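Local coordinates for IPT/TIG domain-containing protein BACOVA_02650 (Bacteroides ovatus, PDB 5E7H) that probably captures xyloglucan at the bacterial cell surface before the polysaccharide is carried into the periplasm for degradation, this chain being two domains of the longer protein, at residues V218-A221 / D225-N228; W207-V212 / N254-R259; G127-S130 / W135-Q138. All coordinates share one frame; numbering follows the deposited sequence.

All three contacts lie in the xyloglucan-binding domain, whose antiparallel sheets pack as a β-sandwich, but they differ in depth and chemistry. Contact 2 is the buried one, close to the centre of the chain, and is purely polar: a single bond from arginine to glutamine reaches across an intervening strand. Contacts 1 and 3 are partly buried and mainly packing, a valine meeting a phenylalanine in contact 1 and a tryptophan in contact 3. Contact 1 sits on the loop and short helix following strand 207-213, nested within the chain span that contact 2 closes. Contact 3, its centre about 24 Å from that of contact 2, shares a sheet with it, since strands 128-129 and 246-259 are neighbours there.

Contact 1: V218-A221 / D225-N228; sequences VADA and DFLN. With NA (sodium ion), chain J.
Val218 spreads both methyl groups obliquely against the CD1-CE1 side of the Phe226 ring, Val218 CG2 lying 3.6 Å from Phe226 CE1 and Val218 CG1 3.7 Å from Phe226 CD1, the two side chains crossing at about a right angle. This is a loop-to-helix packing in the β-sandwich of the xyloglucan-binding domain: the loop that leaves strand 207-213 folds back on the short helix 223-227, its next element. The ring gets there because CG of Phe226 stands anti to its backbone nitrogen (chi1 163°), directing it from the helix into the interior, where Met181 of strand 176-181 touches both side chains and Trp145 meets the ring edge-to-face.

Two residues further along the loop, Asp220 lies beside the helix backbone. Its OD2 comes to 3.6 Å from Phe226 CA and also sits at the edge of the phenylalanine ring, near its plane, while its CB packs on Asp225 CB at 3.8 Å. The two carboxylates are turned to different partners: OD1 of Asp220 makes a salt bridge with Arg229, which probably offsets the nearby like charge, and OD2 of Asp225 accepts from the backbone nitrogen of Thr222, three residues back and just ahead of the helix. Ala221 CB rests against that same OD2.

A water joins the loop to the helix. It accepts from Ala221 N at 2.9 Å and gives a weak, long bond to Asp225 OD2. At the far end of the helix a sodium ion, also bound by Asn230 OD1, takes Leu227 O at 2.9 Å.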
loop_
_atom_site.group_PDB
_atom_site.type_symbol
_atom_site.label_atom_id
_atom_site.label_comp_id
_atom_site.label_asym_id
_atom_site.label_seq_id
_atom_site.Cartn_x
_atom_site.Cartn_y
_atom_site.Cartn_z
ATOM N N VAL A 218 16.698 0.372 -2.947
ATOM C CA VAL A 218 17.615 -0.762 -3.064
ATOM C C VAL A 218 18.576 -0.521 -4.228
ATOM O O VAL A 218 18.126 -0.225 -5.335
ATOM C CB VAL A 218 16.828 -2.087 -3.285
ATOM C CG1 VAL A 218 17.780 -3.235 -3.681
ATOM C CG2 VAL A 218 15.977 -2.432 -2.037
ATOM N N ALA A 219 19.882 -0.662 -3.978
ATOM C CA ALA A 219 20.911 -0.348 -4.969
ATOM C C ALA A 219 21.382 -1.555 -5.789
ATOM O O ALA A 219 22.104 -1.397 -6.779
ATOM C CB ALA A 219 22.100 0.273 -4.284
ATOM N N ASP A 220 21.000 -2.751 -5.364
ATOM C CA ASP A 220 21.481 -3.989 -5.971
ATOM C C ASP A 220 20.851 -4.266 -7.343
ATOM O O ASP A 220 19.807 -3.717 -7.688
ATOM C CB ASP A 220 21.208 -5.142 -5.008
ATOM C CG ASP A 220 21.693 -4.832 -3.605
ATOM O OD1 ASP A 220 22.913 -4.943 -3.366
ATOM O OD2 ASP A 220 20.869 -4.430 -2.759
ATOM N N ALA A 221 21.508 -5.113 -8.123
ATOM C CA ALA A 221 21.076 -5.389 -9.485
ATOM C C ALA A 221 19.849 -6.295 -9.537
ATOM O O ALA A 221 18.868 -5.994 -10.234
ATOM C CB ALA A 221 22.206 -6.001 -10.258
ATOM N N ASP A 225 20.730 -10.544 -5.278
ATOM C CA ASP A 225 21.810 -9.710 -4.741
ATOM C C ASP A 225 21.354 -8.955 -3.483
ATOM O O ASP A 225 22.096 -8.814 -2.493
ATOM C CB ASP A 225 22.285 -8.713 -5.798
ATOM C CG ASP A 225 22.912 -9.384 -6.999
ATOM O OD1 ASP A 225 23.640 -10.393 -6.847
ATOM O OD2 ASP A 225 22.661 -8.890 -8.116
ATOM N N PHE A 226 20.125 -8.446 -3.519
ATOM C CA PHE A 226 19.498 -7.779 -2.396
ATOM C C PHE A 226 19.387 -8.736 -1.210
ATOM O O PHE A 226 19.770 -8.393 -0.079
ATOM C CB PHE A 226 18.131 -7.244 -2.855
ATOM C CG PHE A 226 17.167 -6.890 -1.745
ATOM C CD1 PHE A 226 17.335 -5.741 -0.994
ATOM C CD2 PHE A 226 16.068 -7.701 -1.495
ATOM C CE1 PHE A 226 16.404 -5.413 0.020
ATOM C CE2 PHE A 226 15.153 -7.377 -0.510
ATOM C CZ PHE A 226 15.327 -6.237 0.245
ATOM N N LEU A 227 18.898 -9.946 -1.458
ATOM C CA LEU A 227 18.751 -10.923 -0.375
ATOM C C LEU A 227 20.118 -11.255 0.231
ATOM O O LEU A 227 20.218 -11.479 1.441
ATOM C CB LEU A 227 18.067 -12.190 -0.863
ATOM C CG LEU A 227 16.587 -12.046 -1.263
ATOM C CD1 LEU A 227 16.089 -13.397 -1.785
ATOM C CD2 LEU A 227 15.708 -11.541 -0.141
ATOM N N ASN A 228 21.153 -11.276 -0.599
ATOM C CA ASN A 228 22.482 -11.628 -0.122
ATOM C C ASN A 228 23.175 -10.525 0.692
ATOM O O ASN A 228 24.296 -10.731 1.126
ATOM C CB ASN A 228 23.356 -12.068 -1.310
ATOM C CG ASN A 228 23.031 -13.474 -1.757
ATOM O OD1 ASN A 228 22.348 -14.202 -1.053
ATOM N ND2 ASN A 228 23.505 -13.862 -2.930
HETATM NA NA NA J . 19.876 -13.470 3.533
HETATM O O HOH W 1 24.201 -5.997 -7.335
#

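Contact 2: W207-V212 / N254-R259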
loop_
_atom_site.group_PDB
_atom_site.type_symbol
_atom_site.label_atom_id
_atom_site.label_comp_id
_atom_site.label_asym_id
_atom_site.label_seq_id
_atom_site.Cartn_x
_atom_site.Cartn_y
_atom_site.Cartn_z
ATOM N N TRP A 207 -7.616 5.607 3.440
ATOM C CA TRP A 207 -6.455 4.840 3.036
ATOM C C TRP A 207 -6.164 4.986 1.549
ATOM O O TRP A 207 -7.089 5.098 0.727
ATOM C CB TRP A 207 -6.656 3.371 3.355
ATOM C CG TRP A 207 -6.575 3.009 4.819
ATOM C CD1 TRP A 207 -7.622 2.851 5.678
ATOM C CD2 TRP A 207 -5.389 2.728 5.578
ATOM N NE1 TRP A 207 -7.164 2.510 6.923
ATOM C CE2 TRP A 207 -5.798 2.428 6.891
ATOM C CE3 TRP A 207 -4.020 2.722 5.279
ATOM C CZ2 TRP A 207 -4.905 2.106 7.890
ATOM C CZ3 TRP A 207 -3.116 2.401 6.284
ATOM C CH2 TRP A 207 -3.568 2.093 7.576
ATOM N N MET A 208 -4.877 4.997 1.215
ATOM C CA MET A 208 -4.434 4.938 -0.173
ATOM C C MET A 208 -3.322 3.919 -0.305
ATOM O O MET A 208 -2.623 3.602 0.682
ATOM C CB MET A 208 -3.946 6.303 -0.659
ATOM C CG MET A 208 -2.900 6.914 0.207
ATOM S SD MET A 208 -2.292 8.482 -0.476
ATOM C CE MET A 208 -1.299 9.048 0.901
ATOM N N GLN A 209 -3.167 3.400 -1.515
ATOM C CA GLN A 209 -1.995 2.623 -1.842
ATOM C C GLN A 209 -0.904 3.564 -2.321
ATOM O O GLN A 209 -1.129 4.388 -3.208
ATOM C CB GLN A 209 -2.302 1.593 -2.913
ATOM C CG GLN A 209 -1.061 0.842 -3.383
ATOM C CD GLN A 209 -1.414 -0.204 -4.433
ATOM O OE1 GLN A 209 -1.621 -1.379 -4.126
ATOM N NE2 GLN A 209 -1.546 0.242 -5.659
ATOM N N CYS A 210 0.281 3.425 -1.739
ATOM C CA CYS A 210 1.478 4.118 -2.183
ATOM C C CYS A 210 2.410 3.108 -2.835
ATOM O O CYS A 210 2.478 1.961 -2.395
ATOM C CB CYS A 210 2.202 4.779 -1.017
ATOM S SG CYS A 210 1.211 5.995 -0.124
ATOM N N SER A 211 3.143 3.546 -3.844
ATOM C CA SER A 211 4.026 2.683 -4.609
ATOM C C SER A 211 5.282 3.458 -4.981
ATOM O O SER A 211 5.183 4.594 -5.451
ATOM C CB SER A 211 3.323 2.190 -5.886
ATOM O OG SER A 211 4.085 1.206 -6.538
ATOM N N VAL A 212 6.449 2.858 -4.761
ATOM C CA VAL A 212 7.700 3.411 -5.301
ATOM C C VAL A 212 8.515 2.318 -5.994
ATOM O O VAL A 212 8.416 1.146 -5.631
ATOM C CB VAL A 212 8.568 4.076 -4.203
ATOM C CG1 VAL A 212 7.822 5.252 -3.576
ATOM C CG2 VAL A 212 8.983 3.081 -3.133
ATOM N N ASN A 254 0.964 -3.224 5.684
ATOM C CA ASN A 254 1.056 -4.175 4.561
ATOM C C ASN A 254 2.088 -3.771 3.520
ATOM O O ASN A 254 1.836 -3.737 2.313
ATOM C CB ASN A 254 -0.311 -4.378 3.918
ATOM C CG ASN A 254 -1.184 -5.259 4.758
ATOM O OD1 ASN A 254 -0.709 -6.228 5.364
ATOM N ND2 ASN A 254 -2.461 -4.939 4.814
ATOM N N PHE A 255 3.292 -3.495 3.992
ATOM C CA PHE A 255 4.403 -3.329 3.080
ATOM C C PHE A 255 4.579 -4.621 2.298
ATOM O O PHE A 255 4.527 -5.713 2.876
ATOM C CB PHE A 255 5.705 -2.990 3.829
ATOM C CG PHE A 255 5.683 -1.650 4.522
ATOM C CD1 PHE A 255 6.142 -0.512 3.871
ATOM C CD2 PHE A 255 5.205 -1.532 5.830
ATOM C CE1 PHE A 255 6.112 0.730 4.507
ATOM C CE2 PHE A 255 5.166 -0.290 6.464
ATOM C CZ PHE A 255 5.620 0.832 5.794
ATOM N N ARG A 256 4.809 -4.491 0.988
ATOM C CA ARG A 256 4.852 -5.635 0.089
ATOM C C ARG A 256 5.719 -5.297 -1.109
ATOM O O ARG A 256 5.783 -4.144 -1.548
ATOM C CB ARG A 256 3.420 -6.031 -0.332
ATOM C CG ARG A 256 2.601 -4.901 -0.953
ATOM C CD ARG A 256 1.098 -5.202 -0.850
ATOM N NE ARG A 256 0.249 -4.161 -1.438
ATOM C CZ ARG A 256 -0.387 -3.204 -0.775
ATOM N NH1 ARG A 256 -0.261 -3.047 0.530
ATOM N NH2 ARG A 256 -1.174 -2.376 -1.460
ATOM N N ILE A 257 6.400 -6.308 -1.628
ATOM C CA ILE A 257 7.229 -6.169 -2.817
ATOM C C ILE A 257 6.573 -6.966 -3.914
ATOM O O ILE A 257 6.353 -8.167 -3.759
ATOM C CB ILE A 257 8.682 -6.661 -2.592
ATOM C CG1 ILE A 257 9.365 -5.793 -1.538
ATOM C CG2 ILE A 257 9.452 -6.641 -3.902
ATOM C CD1 ILE A 257 10.733 -6.289 -1.107
ATOM N N VAL A 258 6.232 -6.290 -5.014
ATOM C CA VAL A 258 5.523 -6.921 -6.127
ATOM C C VAL A 258 6.178 -6.589 -7.452
ATOM O O VAL A 258 6.992 -5.671 -7.534
ATOM C CB VAL A 258 4.037 -6.483 -6.168
ATOM C CG1 VAL A 258 3.315 -6.874 -4.896
ATOM C CG2 VAL A 258 3.915 -4.989 -6.368
ATOM N N ARG A 259 5.817 -7.329 -8.499
ATOM C CA ARG A 259 6.323 -7.024 -9.832
ATOM C C ARG A 259 5.671 -5.756 -10.369
ATOM O O ARG A 259 4.489 -5.500 -10.135
ATOM C CB ARG A 259 6.053 -8.180 -10.784
ATOM C CG ARG A 259 6.854 -9.404 -10.472
ATOM C CD ARG A 259 6.389 -10.574 -11.310
ATOM N NE ARG A 259 7.341 -11.678 -11.264
ATOM C CZ ARG A 259 7.470 -12.529 -10.248
ATOM N NH1 ARG A 259 6.705 -12.440 -9.159
ATOM N NH2 ARG A 259 8.365 -13.495 -10.331
#
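Segments 207-212 and 254-259 run in roughly the same direction on either side of strand 160-168, which pairs antiparallel with both, so the backbones stay well apart (Gln209 CA to Asn254 CA, 9.8 Å) and only the side chains of Gln209 and Arg256 join them. Arg256 NH2 donates to Gln209 OE1 at 2.9 Å. The oxygen receives it on a lone pair, in the carbonyl plane, with a C=O...N angle of 122°; seen from the arginine, OE1 sits at the edge of the guanidinium and nearly in its plane. The N-H itself is moderately bent, at 140°, and the amide and guanidinium planes are turned 49° apart.

Both side chains get there by stretching. Gln209 has CG anti to its backbone nitrogen and runs extended to the amide, while Arg256 begins with CG between its backbone nitrogen and carbonyl carbon and then extends straight to NE. The other terminal nitrogen turns back on its own strand: Arg256 NH1 gives a bond of 2.8 Å to Asn254 O, tilted from both planes, which fixes the rotation of the guanidinium.

Further bonds complete the grip on these buried groups. Glu165 makes a salt bridge with NH2, and Gln163 and Thr11 accept from NE; Gln209 OE1 also takes the backbone N-H of Thr11, and its NE2 bonds to Ser197. Thr11 follows strand 4-8 of the IPT/TIG domain, so this polar network, strung across one face of an antiparallel β-sheet, forms part of an interdomain interface.

Contact 3: G127-S130 / W135-Q138. With ACT (acetate ion), chain H.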
loop_
_atom_site.group_PDB
_atom_site.type_symbol
_atom_site.label_atom_id
_atom_site.label_comp_id
_atom_site.label_asym_id
_atom_site.label_seq_id
_atom_site.Cartn_x
_atom_site.Cartn_y
_atom_site.Cartn_z
ATOM N N GLY A 127 1.845 12.984 15.861
ATOM C CA GLY A 127 2.232 13.927 16.871
ATOM C C GLY A 127 2.836 15.195 16.325
ATOM O O GLY A 127 2.850 15.433 15.119
ATOM N N THR A 128 3.387 15.975 17.239
ATOM C CA THR A 128 3.925 17.284 16.916
ATOM C C THR A 128 5.447 17.217 16.825
ATOM O O THR A 128 6.090 16.622 17.694
ATOM C CB THR A 128 3.518 18.304 17.959
ATOM O OG1 THR A 128 2.105 18.234 18.178
ATOM C CG2 THR A 128 3.852 19.673 17.482
ATOM N N VAL A 129 5.999 17.825 15.774
ATOM C CA VAL A 129 7.451 17.853 15.562
ATOM C C VAL A 129 7.922 19.289 15.359
ATOM O O VAL A 129 7.289 20.071 14.660
ATOM C CB VAL A 129 7.866 16.942 14.358
ATOM C CG1 VAL A 129 7.159 17.326 13.066
ATOM C CG2 VAL A 129 9.403 16.932 14.174
ATOM N N SER A 130 9.024 19.639 16.010
ATOM C CA SER A 130 9.567 20.987 15.881
ATOM C C SER A 130 10.054 21.264 14.461
ATOM O O SER A 130 10.222 20.348 13.659
ATOM C CB SER A 130 10.735 21.205 16.853
ATOM O OG SER A 130 11.913 20.625 16.314
ATOM N N TRP A 135 15.734 14.076 13.692
ATOM C CA TRP A 135 15.547 12.776 14.330
ATOM C C TRP A 135 14.342 12.880 15.249
ATOM O O TRP A 135 14.394 13.560 16.272
ATOM C CB TRP A 135 16.801 12.343 15.116
ATOM C CG TRP A 135 16.631 10.984 15.747
ATOM C CD1 TRP A 135 16.340 10.719 17.049
ATOM C CD2 TRP A 135 16.716 9.715 15.089
ATOM N NE1 TRP A 135 16.236 9.361 17.248
ATOM C CE2 TRP A 135 16.469 8.723 16.059
ATOM C CE3 TRP A 135 16.975 9.323 13.778
ATOM C CZ2 TRP A 135 16.486 7.360 15.757
ATOM C CZ3 TRP A 135 16.979 7.959 13.473
ATOM C CH2 TRP A 135 16.733 7.001 14.467
ATOM N N TRP A 136 13.253 12.229 14.862
ATOM C CA TRP A 136 11.991 12.400 15.571
ATOM C C TRP A 136 11.341 11.047 15.839
ATOM O O TRP A 136 11.653 10.424 16.866
ATOM C CB TRP A 136 11.076 13.340 14.791
ATOM C CG TRP A 136 9.745 13.539 15.449
ATOM C CD1 TRP A 136 9.505 13.845 16.752
ATOM C CD2 TRP A 136 8.475 13.428 14.820
ATOM N NE1 TRP A 136 8.147 13.928 16.975
ATOM C CE2 TRP A 136 7.494 13.681 15.802
ATOM C CE3 TRP A 136 8.067 13.121 13.520
ATOM C CZ2 TRP A 136 6.128 13.649 15.519
ATOM C CZ3 TRP A 136 6.706 13.091 13.241
ATOM C CH2 TRP A 136 5.758 13.348 14.240
ATOM N N LYS A 137 10.502 10.563 14.928
ATOM C CA LYS A 137 9.779 9.312 15.143
ATOM C C LYS A 137 10.097 8.350 14.028
ATOM O O LYS A 137 10.320 8.748 12.876
ATOM C CB LYS A 137 8.257 9.554 15.263
ATOM C CG LYS A 137 7.899 10.194 16.601
ATOM C CD LYS A 137 6.413 10.215 16.928
ATOM C CE LYS A 137 6.227 10.820 18.315
ATOM N NZ LYS A 137 4.807 10.722 18.756
ATOM N N GLN A 138 10.137 7.066 14.368
ATOM C CA GLN A 138 10.585 6.064 13.411
ATOM C C GLN A 138 10.266 4.660 13.898
ATOM O O GLN A 138 9.987 4.445 15.078
ATOM C CB GLN A 138 12.101 6.212 13.170
ATOM C CG GLN A 138 12.987 5.937 14.403
ATOM C CD GLN A 138 12.888 6.978 15.504
ATOM O OE1 GLN A 138 12.672 6.644 16.675
ATOM N NE2 GLN A 138 13.136 8.233 15.160
HETATM C C ACT H . 3.007 13.954 20.438
HETATM O O ACT H . 2.007 13.193 20.518
HETATM O OXT ACT H . 2.857 15.161 20.109
HETATM C CH3 ACT H . 4.387 13.417 20.727
#
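The apolar part of the contact is Val129 set squarely on Trp136. CB of Val129 stands 3.6 Å from the centroid of the Trp136 six-membered ring and 15° off its normal, a CH-pi contact over the face, while Val129 CG2 sits over the CG-CD2 bond of the Trp136 pyrrole ring, 3.6 Å from Trp136 CG. With CG of Trp136 anti to its backbone nitrogen (chi1 179°), the indole reaches across to the first strand. Lys137 CG lies over the opposite face, so the ring is sandwiched between an aliphatic group from each segment. The benzene rim passes beside the backbone, Trp136 CH2 being 3.7 Å from Gly127 O.

Polar contacts hold the margins. Thr128 N donates to OXT of an acetate ion, probably from the crystallisation liquor, at 3.0 Å and nearly straight (160°); the acetate CH3 lies 3.4 Å from Lys137 NZ, which itself donates to Thr126 O. Within the second segment, Gln138 NE2 gives Trp136 O a weak bond and rests over a face of the Trp135 indole, toward its rim.

The backbones are joined to other strands instead: Val129 pairs with Ala246, Lys137 with Ala238, in different sheets. Two strands consecutive in the chain that meet through side chains while bonding into opposing sheets form a β-arch, here linking the two sheets of the β-sandwich of the xyloglucan-binding domain.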